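Local atomic coordinates of chitin binding protein (Streptomyces lividans, PDB entry 5FTZ), a protein that probably cleaves recalcitrant polysaccharide such as chitin oxidatively, as a copper-dependent lytic polysaccharide monooxygenase of family AA10. Residues L6-S9 with R10-C14; P43-G46 with T47-S50; H109-R113 with S114-L118. One frame throughout, in Å; residues are numbered along the deposited sequence.

Contact 1. Residues L6-S9 with R10-C14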
ATOM      1  N   LEU A   6     -25.732   6.205  -7.208  1.00 10.32           N
ATOM      2  CA  LEU A   6     -26.710   5.133  -7.461  1.00 10.18           C
ATOM      3  C   LEU A   6     -26.509   4.047  -6.428  1.00  9.87           C
ATOM      4  O   LEU A   6     -25.423   3.444  -6.391  1.00 10.43           O
ATOM      5  CB  LEU A   6     -26.602   4.490  -8.865  1.00 11.11           C
ATOM      6  CG  LEU A   6     -26.928   5.384 -10.011  1.00 13.10           C
ATOM      7  CD1 LEU A   6     -26.500   4.749 -11.308  1.00 15.33           C
ATOM      8  CD2 LEU A   6     -28.421   5.742 -10.023  1.00 14.58           C
ATOM      9  N   PRO A   7     -27.501   3.765  -5.555  1.00  9.64           N
ATOM     10  CA  PRO A   7     -28.699   4.564  -5.329  1.00 10.05           C
ATOM     11  C   PRO A   7     -28.260   5.890  -4.674  1.00  9.38           C
ATOM     12  O   PRO A   7     -27.320   5.880  -3.867  1.00 11.15           O
ATOM     13  CB  PRO A   7     -29.487   3.692  -4.328  1.00 11.03           C
ATOM     14  CG  PRO A   7     -28.471   2.892  -3.587  1.00 11.75           C
ATOM     15  CD  PRO A   7     -27.293   2.742  -4.514  1.00 10.66           C
ATOM     16  N   VAL A   8     -28.898   6.976  -5.045  1.00  8.93           N
ATOM     17  CA  VAL A   8     -28.430   8.288  -4.605  1.00  9.06           C
ATOM     18  C   VAL A   8     -28.400   8.392  -3.091  1.00  8.70           C
ATOM     19  O   VAL A   8     -29.380   8.069  -2.405  1.00  9.07           O
ATOM     20  CB  VAL A   8     -29.196   9.421  -5.295  1.00 10.52           C
ATOM     21  CG1 VAL A   8     -30.629   9.450  -4.889  1.00  9.92           C
ATOM     22  CG2 VAL A   8     -28.499  10.727  -5.030  1.00 11.55           C
ATOM     23  N   SER A   9     -27.293   8.879  -2.554  1.00  7.72           N
ATOM     24  CA  SER A   9     -27.079   8.988  -1.117  1.00  8.38           C
ATOM     25  C   SER A   9     -27.604  10.282  -0.561  1.00  7.85           C
ATOM     26  O   SER A   9     -27.854  11.248  -1.267  1.00  8.42           O
ATOM     27  CB  SER A   9     -25.603   8.851  -0.805  1.00  9.19           C
ATOM     28  OG  SER A   9     -24.833   9.829  -1.526  1.00 10.94           O
ATOM     29  N   ARG A  10     -27.803  10.315   0.758  1.00  7.17           N
ATOM     30  CA  ARG A  10     -28.290  11.487   1.438  1.00  7.37           C
ATOM     31  C   ARG A  10     -27.429  12.695   1.176  1.00  7.37           C
ATOM     32  O   ARG A  10     -27.984  13.795   1.006  1.00  7.19           O
ATOM     33  CB  ARG A  10     -28.512  11.215   2.932  1.00  7.30           C
ATOM     34  CG  ARG A  10     -29.649  10.268   3.251  1.00  8.05           C
ATOM     35  CD  ARG A  10     -29.762  10.046   4.743  1.00  8.13           C
ATOM     36  NE  ARG A  10     -30.856   9.105   5.041  1.00  8.59           N
ATOM     37  CZ  ARG A  10     -31.083   8.579   6.241  1.00  9.18           C
ATOM     38  NH1 ARG A  10     -30.326   8.901   7.268  1.00  9.07           N
ATOM     39  NH2 ARG A  10     -32.072   7.684   6.372  1.00 10.07           N
ATOM     40  N   GLN A  11     -26.114  12.549   1.212  1.00  7.89           N
ATOM     41  CA  GLN A  11     -25.296  13.722   0.964  1.00  7.85           C
ATOM     42  C   GLN A  11     -25.529  14.280  -0.429  1.00  8.57           C
ATOM     43  O   GLN A  11     -25.470  15.514  -0.615  1.00  8.53           O
ATOM     44  CB  GLN A  11     -23.813  13.423   1.225  1.00  7.86           C
ATOM     45  CG  GLN A  11     -23.190  12.201   0.556  1.00  7.89           C
ATOM     46  CD  GLN A  11     -23.159  11.016   1.453  1.00  8.44           C
ATOM     47  OE1 GLN A  11     -24.197  10.554   1.902  1.00  8.25           O
ATOM     48  NE2 GLN A  11     -21.991  10.499   1.716  1.00  8.87           N
ATOM     49  N   LYS A  12     -25.776  13.416  -1.398  1.00  8.70           N
ATOM     50  CA  LYS A  12     -25.995  13.902  -2.754  1.00  9.81           C
ATOM     51  C   LYS A  12     -27.376  14.495  -2.928  1.00 10.04           C
ATOM     52  O   LYS A  12     -27.503  15.510  -3.651  1.00 10.39           O
ATOM     53  CB  LYS A  12     -25.735  12.776  -3.745  1.00 10.67           C
ATOM     54  CG  LYS A  12     -25.830  13.166  -5.225  1.00 11.72           C
ATOM     55  CD  LYS A  12     -24.924  14.331  -5.591  1.00 12.39           C
ATOM     56  CE  LYS A  12     -24.859  14.462  -7.106  1.00 14.33           C
ATOM     57  NZ  LYS A  12     -23.874  15.514  -7.433  1.00 16.80           N
ATOM     58  N   VAL A  13     -28.422  13.961  -2.301  1.00  9.54           N
ATOM     59  CA  VAL A  13     -29.709  14.607  -2.382  1.00 11.42           C
ATOM     60  C   VAL A  13     -29.693  15.954  -1.696  1.00 11.33           C
ATOM     61  O   VAL A  13     -30.402  16.873  -2.141  1.00 11.98           O
ATOM     62  CB  VAL A  13     -30.918  13.777  -1.914  1.00 13.28           C
ATOM     63  CG1 VAL A  13     -31.023  12.491  -2.734  1.00 14.33           C
ATOM     64  CG2 VAL A  13     -30.958  13.485  -0.487  1.00 13.35           C
ATOM     65  N   CYS A  14     -28.862  16.133  -0.689  1.00 10.28           N
ATOM     66  CA  CYS A  14     -28.671  17.465  -0.084  1.00 11.74           C
ATOM     67  C   CYS A  14     -27.941  18.396  -1.082  1.00 13.21           C
ATOM     68  O   CYS A  14     -28.423  19.520  -1.371  1.00 19.78           O
ATOM     69  CB  CYS A  14     -27.909  17.280   1.226  1.00 12.12           C
ATOM     70  SG  CYS A  14     -28.844  16.573   2.584  1.00 13.98           S
TER
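Val8 and Val13 close a hydrophobic staple over the first turn of helix 10-15: they flank the turn one residue before the N-cap, Ser9, and four after it. The evidence is a methyl contact, Val8 CG1 to Val13 CG1 at 3.7 Å. The other branch of Val8, CG2, meets the aliphatic base of Lys12, 3.6 Å from its CG, the two side chains crossing at about a right angle. The amine of Lys12 continues to Tyr3 OH and Gln15 OE1.

Gln11 folds back over Ser9. Its CB remains 4.6 Å from Ser9 OG, but chi1 of 51° sets CG between the backbone N and the carbonyl carbon and a bend at chi2 (-97°) turns the amide toward the cap. Gln11 CG lies 3.6 Å from Ser9 OG, Gln11 CD is equally close to that oxygen, and Gln11 OE1 ends 3.5 Å from Ser9 CB. The other amide atom, NE2, donates to Tyr165 O, which fixes the rotation of the group.

Ser9 OG does not take the usual capping role toward the helix amides; it bonds to Thr4 O in strand 2-6, tying the cap to the strand that precedes it. The helix instead starts from the Ser9 carbonyl: Lys12 N gives Ser9 O a weak bond, and Val13 N gives Ser9 O a nearly straight one of 3.0 Å, with an N-H...O angle of 162°.

Contact 2. Residues P43-G46 with T47-S50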
ATOM      1  N   PRO A  43     -17.630   5.008  12.772  1.00 13.26           N
ATOM      2  CA  PRO A  43     -18.484   5.962  13.444  1.00 13.44           C
ATOM      3  C   PRO A  43     -19.440   5.317  14.449  1.00 12.62           C
ATOM      4  O   PRO A  43     -19.967   4.229  14.209  1.00 13.81           O
ATOM      5  CB  PRO A  43     -19.300   6.613  12.306  1.00 14.23           C
ATOM      6  CG  PRO A  43     -18.744   6.070  11.045  1.00 15.11           C
ATOM      7  CD  PRO A  43     -17.830   4.946  11.314  1.00 13.33           C
ATOM      8  N   ALA A  44     -19.668   6.040  15.517  1.00 12.19           N
ATOM      9  CA  ALA A  44     -20.629   5.635  16.577  1.00 14.19           C
ATOM     10  C   ALA A  44     -22.031   5.479  16.029  1.00 13.09           C
ATOM     11  O   ALA A  44     -22.420   6.220  15.129  1.00 12.71           O
ATOM     12  CB  ALA A  44     -20.640   6.677  17.664  1.00 16.16           C
ATOM     13  N   ASP A  45     -22.832   4.591  16.613  1.00 13.67           N
ATOM     14  CA  ASP A  45     -24.269   4.510  16.338  1.00 12.43           C
ATOM     15  C   ASP A  45     -24.930   5.855  16.433  1.00 13.20           C
ATOM     16  O   ASP A  45     -24.631   6.679  17.304  1.00 13.41           O
ATOM     17  CB  ASP A  45     -24.923   3.523  17.329  1.00 14.38           C
ATOM     18  CG  ASP A  45     -24.720   2.058  16.949  1.00 17.42           C
ATOM     19  OD1 ASP A  45     -24.264   1.718  15.832  1.00 14.38           O
ATOM     20  OD2 ASP A  45     -25.035   1.213  17.813  1.00 18.43           O
ATOM     21  N   GLY A  46     -25.766   6.121  15.444  1.00 11.96           N
ATOM     22  CA  GLY A  46     -26.433   7.398  15.347  1.00 12.12           C
ATOM     23  C   GLY A  46     -25.650   8.477  14.650  1.00 12.20           C
ATOM     24  O   GLY A  46     -26.178   9.576  14.487  1.00 14.38           O
ATOM     25  N   THR A  47     -24.421   8.179  14.254  1.00 12.11           N
ATOM     26  CA  THR A  47     -23.584   9.112  13.489  1.00 11.59           C
ATOM     27  C   THR A  47     -22.985   8.391  12.286  1.00 12.37           C
ATOM     28  O   THR A  47     -22.079   8.946  11.635  1.00 14.57           O
ATOM     29  CB  THR A  47     -22.442   9.706  14.297  1.00 13.05           C
ATOM     30  OG1 THR A  47     -21.425   8.708  14.525  1.00 15.31           O
ATOM     31  CG2 THR A  47     -22.922  10.307  15.593  1.00 16.13           C
ATOM     32  N   ILE A  48     -23.559   7.265  11.885  1.00 10.85           N
ATOM     33  CA  ILE A  48     -23.012   6.507  10.784  1.00 11.43           C
ATOM     34  C   ILE A  48     -23.108   7.290   9.486  1.00 10.65           C
ATOM     35  O   ILE A  48     -22.108   7.458   8.754  1.00 10.79           O
ATOM     36  CB  ILE A  48     -23.668   5.142  10.641  1.00 11.76           C
ATOM     37  CG1 ILE A  48     -23.376   4.281  11.884  1.00 12.88           C
ATOM     38  CG2 ILE A  48     -23.151   4.424   9.415  1.00 13.09           C
ATOM     39  CD1 ILE A  48     -24.325   3.113  12.015  1.00 13.35           C
ATOM     40  N   CYS A  49     -24.285   7.822   9.187  1.00 10.53           N
ATOM     41  CA  CYS A  49     -24.521   8.478   7.889  1.00 11.74           C
ATOM     42  C   CYS A  49     -23.787   9.791   7.775  1.00 11.04           C
ATOM     43  O   CYS A  49     -23.543  10.243   6.651  1.00 11.29           O
ATOM     44  CB  CYS A  49     -26.002   8.685   7.634  1.00 12.65           C
ATOM     45  SG  CYS A  49     -26.969   7.133   7.675  1.00 15.96           S
ATOM     46  N   SER A  50     -23.341  10.388   8.891  1.00  9.78           N
ATOM     47  CA  SER A  50     -22.515  11.587   8.897  1.00 10.52           C
ATOM     48  C   SER A  50     -21.037  11.275   9.069  1.00 10.21           C
ATOM     49  O   SER A  50     -20.238  12.196   9.160  1.00 10.90           O
ATOM     50  CB  SER A  50     -22.935  12.559  10.012  1.00 10.89           C
ATOM     51  OG  SER A  50     -22.743  11.991  11.304  1.00 12.74           O
TER
HETATM   52  O   HOH W   1     -18.778   8.870  15.733  1.00 25.24           O
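Thr47 and Ala44 close a type II beta turn, in the long loop between strands 33-35 and 73-74, and their polar atoms carry most of the contact. Two direct hydrogen bonds converge on one acceptor. Thr47 N donates to Ala44 O at 2.9 Å, the bond that defines the turn, and Thr47 OG1 donates to the same Ala44 O at 2.7 Å. Both donors are tilted moderately from the carbonyl plane, by 27° and 18°. The hydroxyl can reach because chi1 of 73° holds OG1 between the backbone N and the carbonyl carbon, close to Ala44 O.

A water adds a third link. It donates to Thr47 OG1 at 2.9 Å and accepts from Ala44 N at 3.0 Å, so the hydroxyl both donates and accepts a hydrogen bond and the turn's first residue is held at its N-H as well as its C=O. A valine in place of Thr47 would probably leave this water without the acceptor for its hydrogen and Ala44 O with the backbone bond as its remaining grip from the turn.

The backbone itself sets a steric condition. Gly46 adopts a positive phi, at which a side chain would jam against the carbonyl oxygen of Asp45, and this accounts for glycine at the third position.

The remaining contacts are van der Waals. Pro43 CB rests 3.7 Å from Thr47 OG1, and the side chains of Ile48 and Asp45 run alongside each other in the same direction. The carboxylate is engaged chiefly elsewhere, in a salt bridge with Arg113, and it meets Ile48 loosely, with Asp45 OD1 4.1 Å from Ile48 CD1.

Contact 3. Residues H109-R113 with S114-L118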
ATOM      1  N   HIS A 109     -35.318   6.697  14.586  1.00 12.78           N
ATOM      2  CA  HIS A 109     -34.150   7.244  15.303  1.00 12.16           C
ATOM      3  C   HIS A 109     -33.004   7.340  14.307  1.00 11.39           C
ATOM      4  O   HIS A 109     -33.187   6.926  13.129  1.00 12.05           O
ATOM      5  CB  HIS A 109     -33.825   6.384  16.519  1.00 13.37           C
ATOM      6  CG  HIS A 109     -33.107   5.108  16.233  1.00 14.10           C
ATOM      7  ND1 HIS A 109     -32.348   4.461  17.183  1.00 16.17           N
ATOM      8  CD2 HIS A 109     -32.995   4.361  15.100  1.00 14.01           C
ATOM      9  CE1 HIS A 109     -31.775   3.397  16.642  1.00 16.84           C
ATOM     10  NE2 HIS A 109     -32.184   3.293  15.396  1.00 16.64           N
ATOM     11  N   ASN A 110     -31.840   7.779  14.729  1.00  9.67           N
ATOM     12  CA  ASN A 110     -30.700   7.854  13.808  1.00  9.70           C
ATOM     13  C   ASN A 110     -30.174   6.439  13.543  1.00 10.40           C
ATOM     14  O   ASN A 110     -30.006   5.663  14.470  1.00 12.13           O
ATOM     15  CB  ASN A 110     -29.578   8.647  14.397  1.00 10.63           C
ATOM     16  CG  ASN A 110     -29.880  10.121  14.569  1.00 11.66           C
ATOM     17  OD1 ASN A 110     -31.019  10.585  14.514  1.00 12.36           O
ATOM     18  ND2 ASN A 110     -28.834  10.831  14.853  1.00 12.42           N
ATOM     19  N   LEU A 111     -29.822   6.119  12.301  1.00  9.83           N
ATOM     20  CA  LEU A 111     -29.375   4.780  11.919  1.00 11.70           C
ATOM     21  C   LEU A 111     -28.272   4.277  12.840  1.00 11.17           C
ATOM     22  O   LEU A 111     -27.278   4.977  13.126  1.00 10.86           O
ATOM     23  CB  LEU A 111     -28.834   4.810  10.484  1.00 12.38           C
ATOM     24  CG  LEU A 111     -28.616   3.439   9.845  1.00 13.08           C
ATOM     25  CD1 LEU A 111     -29.931   2.811   9.471  1.00 13.86           C
ATOM     26  CD2 LEU A 111     -27.703   3.608   8.624  1.00 13.78           C
ATOM     27  N   ALA A 112     -28.392   3.004  13.202  1.00 10.86           N
ATOM     28  CA  ALA A 112     -27.420   2.359  14.063  1.00 11.07           C
ATOM     29  C   ALA A 112     -27.138   0.933  13.608  1.00 11.26           C
ATOM     30  O   ALA A 112     -27.887   0.377  12.757  1.00 11.15           O
ATOM     31  CB  ALA A 112     -27.994   2.300  15.472  1.00 11.55           C
ATOM     32  N   ARG A 113     -26.054   0.338  14.126  1.00 10.86           N
ATOM     33  CA  ARG A 113     -25.734  -1.054  13.784  1.00 11.45           C
ATOM     34  C   ARG A 113     -26.884  -2.029  13.996  1.00 10.62           C
ATOM     35  O   ARG A 113     -27.056  -2.954  13.227  1.00 11.32           O
ATOM     36  CB  ARG A 113     -24.488  -1.499  14.523  1.00 12.62           C
ATOM     37  CG  ARG A 113     -23.213  -0.820  14.009  1.00 12.99           C
ATOM     38  CD  ARG A 113     -22.136  -0.871  15.100  1.00 13.87           C
ATOM     39  NE  ARG A 113     -20.897  -0.256  14.653  1.00 15.33           N
ATOM     40  CZ  ARG A 113     -20.660   1.054  14.538  1.00 14.76           C
ATOM     41  NH1 ARG A 113     -21.582   1.963  14.790  1.00 14.08           N
ATOM     42  NH2 ARG A 113     -19.484   1.442  14.097  1.00 15.29           N
ATOM     43  N   SER A 114     -27.676  -1.823  15.037  1.00 10.81           N
ATOM     44  CA  SER A 114     -28.811  -2.716  15.331  1.00 12.70           C
ATOM     45  C   SER A 114     -29.879  -2.703  14.235  1.00 11.30           C
ATOM     46  O   SER A 114     -30.679  -3.619  14.105  1.00 12.85           O
ATOM     47  CB  SER A 114     -29.455  -2.316  16.653  1.00 13.39           C
ATOM     48  OG  SER A 114     -29.780  -0.917  16.736  1.00 17.81           O
ATOM     49  N   ASP A 115     -29.874  -1.638  13.403  1.00 10.68           N
ATOM     50  CA  ASP A 115     -30.805  -1.559  12.262  1.00 10.86           C
ATOM     51  C   ASP A 115     -30.343  -2.295  11.025  1.00  9.72           C
ATOM     52  O   ASP A 115     -31.152  -2.538  10.148  1.00 10.03           O
ATOM     53  CB  ASP A 115     -31.016  -0.108  11.875  1.00 10.53           C
ATOM     54  CG  ASP A 115     -31.609   0.705  13.020  1.00 13.47           C
ATOM     55  OD1 ASP A 115     -32.637   0.214  13.552  1.00 13.04           O
ATOM     56  OD2 ASP A 115     -31.021   1.787  13.416  1.00 13.76           O
ATOM     57  N   LEU A 116     -29.075  -2.640  10.983  1.00  9.65           N
ATOM     58  CA  LEU A 116     -28.424  -3.137   9.801  1.00 10.19           C
ATOM     59  C   LEU A 116     -28.188  -4.623   9.845  1.00 11.28           C
ATOM     60  O   LEU A 116     -27.873  -5.193  10.921  1.00 13.10           O
ATOM     61  CB  LEU A 116     -27.097  -2.421   9.580  1.00 11.29           C
ATOM     62  CG  LEU A 116     -27.167  -0.975   9.119  1.00 11.95           C
ATOM     63  CD1 LEU A 116     -25.843  -0.224   9.390  1.00 14.04           C
ATOM     64  CD2 LEU A 116     -27.574  -0.896   7.648  1.00 12.35           C
ATOM     65  N   ASN A 117     -28.303  -5.295   8.709  1.00 10.40           N
ATOM     66  CA  ASN A 117     -27.723  -6.603   8.557  1.00 12.13           C
ATOM     67  C   ASN A 117     -26.233  -6.394   8.399  1.00 12.77           C
ATOM     68  O   ASN A 117     -25.773  -5.817   7.379  1.00 12.20           O
ATOM     69  CB  ASN A 117     -28.364  -7.292   7.364  1.00 13.20           C
ATOM     70  CG  ASN A 117     -27.766  -8.654   7.089  1.00 16.39           C
ATOM     71  OD1 ASN A 117     -26.745  -9.047   7.629  1.00 17.49           O
ATOM     72  ND2 ASN A 117     -28.448  -9.385   6.233  1.00 19.43           N
ATOM     73  N   LEU A 118     -25.407  -6.777   9.388  1.00 12.96           N
ATOM     74  CA  LEU A 118     -24.032  -6.417   9.369  1.00 13.65           C
ATOM     75  C   LEU A 118     -23.123  -7.323   8.506  1.00 13.20           C
ATOM     76  O   LEU A 118     -21.928  -6.994   8.375  1.00 15.07           O
ATOM     77  CB  LEU A 118     -23.518  -6.315  10.786  1.00 15.50           C
ATOM     78  CG  LEU A 118     -24.167  -5.215  11.634  1.00 16.70           C
ATOM     79  CD1 LEU A 118     -23.596  -5.396  13.041  1.00 17.21           C
ATOM     80  CD2 LEU A 118     -23.871  -3.855  11.112  1.00 18.70           C
TER
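Asp115 OD2 is gripped through both of its lone pairs by donors from 109-113. His109 NE2 meets the syn lone pair of Asp115 OD2 at 2.7 Å, and Ala112 N the anti lone pair of the same atom at 2.9 Å. The ring meets the carboxylate edge-on: OD2 lies near the imidazole plane, although the two flat groups stand almost perpendicular, 89° apart. The N-H...O angle at the histidine is 155°, a fairly straight bond. Asn106 N donates to the other oxygen, OD1, so the buried carboxylate has three N-H partners that would be expected to stabilise its negative charge. With CG anti to its carbonyl carbon (chi1 -60°), Asp115 swings its acid back over the start of the turn.

Ala112 immediately precedes a short 3-10 turn, and because its N-H is accepted by Asp115 OD2, the side chain three residues on closes over the turn's beginning. The backbone completes the turn with two successive i to i+3 bonds, Asp115 N to Ala112 O at 2.9 Å and Leu116 N to Arg113 O at 3.0 Å. Both donors sit well above the plane of the carbonyl they meet.

On the apolar side Leu111 CD1 touches Asp115 CB at 3.9 Å. Leu111 and Leu116 both face strand 148-157 of the beta-sandwich, packing on Val150 and Leu152 respectively; between themselves they meet only loosely, Leu111 CD2 being 4.3 Å from Leu116 CD1.

Overall arrangement
From the N terminus, contact 1 turns the chain out of strand 2-6 into helix 10-15, contact 2 closes a turn in the long loop between strands 33-35 and 73-74, and contact 3 does so between strands 93-100 and 122-125. They follow in series, so none nests or crosses. Contacts 2 and 3 adjoin, with centres 9 Å apart: Arg113 reaches from 109-113 to Pro43 O, its NH2 at 2.8 Å. Contacts 1 and 2 meet where Arg10 NH1 packs 3.8 Å from Cys49 SG. Both also tie to strand 162-171, through the Arg10-Asp169 salt bridge and the Cys49-Cys167 disulfide. Contacts 1 and 3 do not touch.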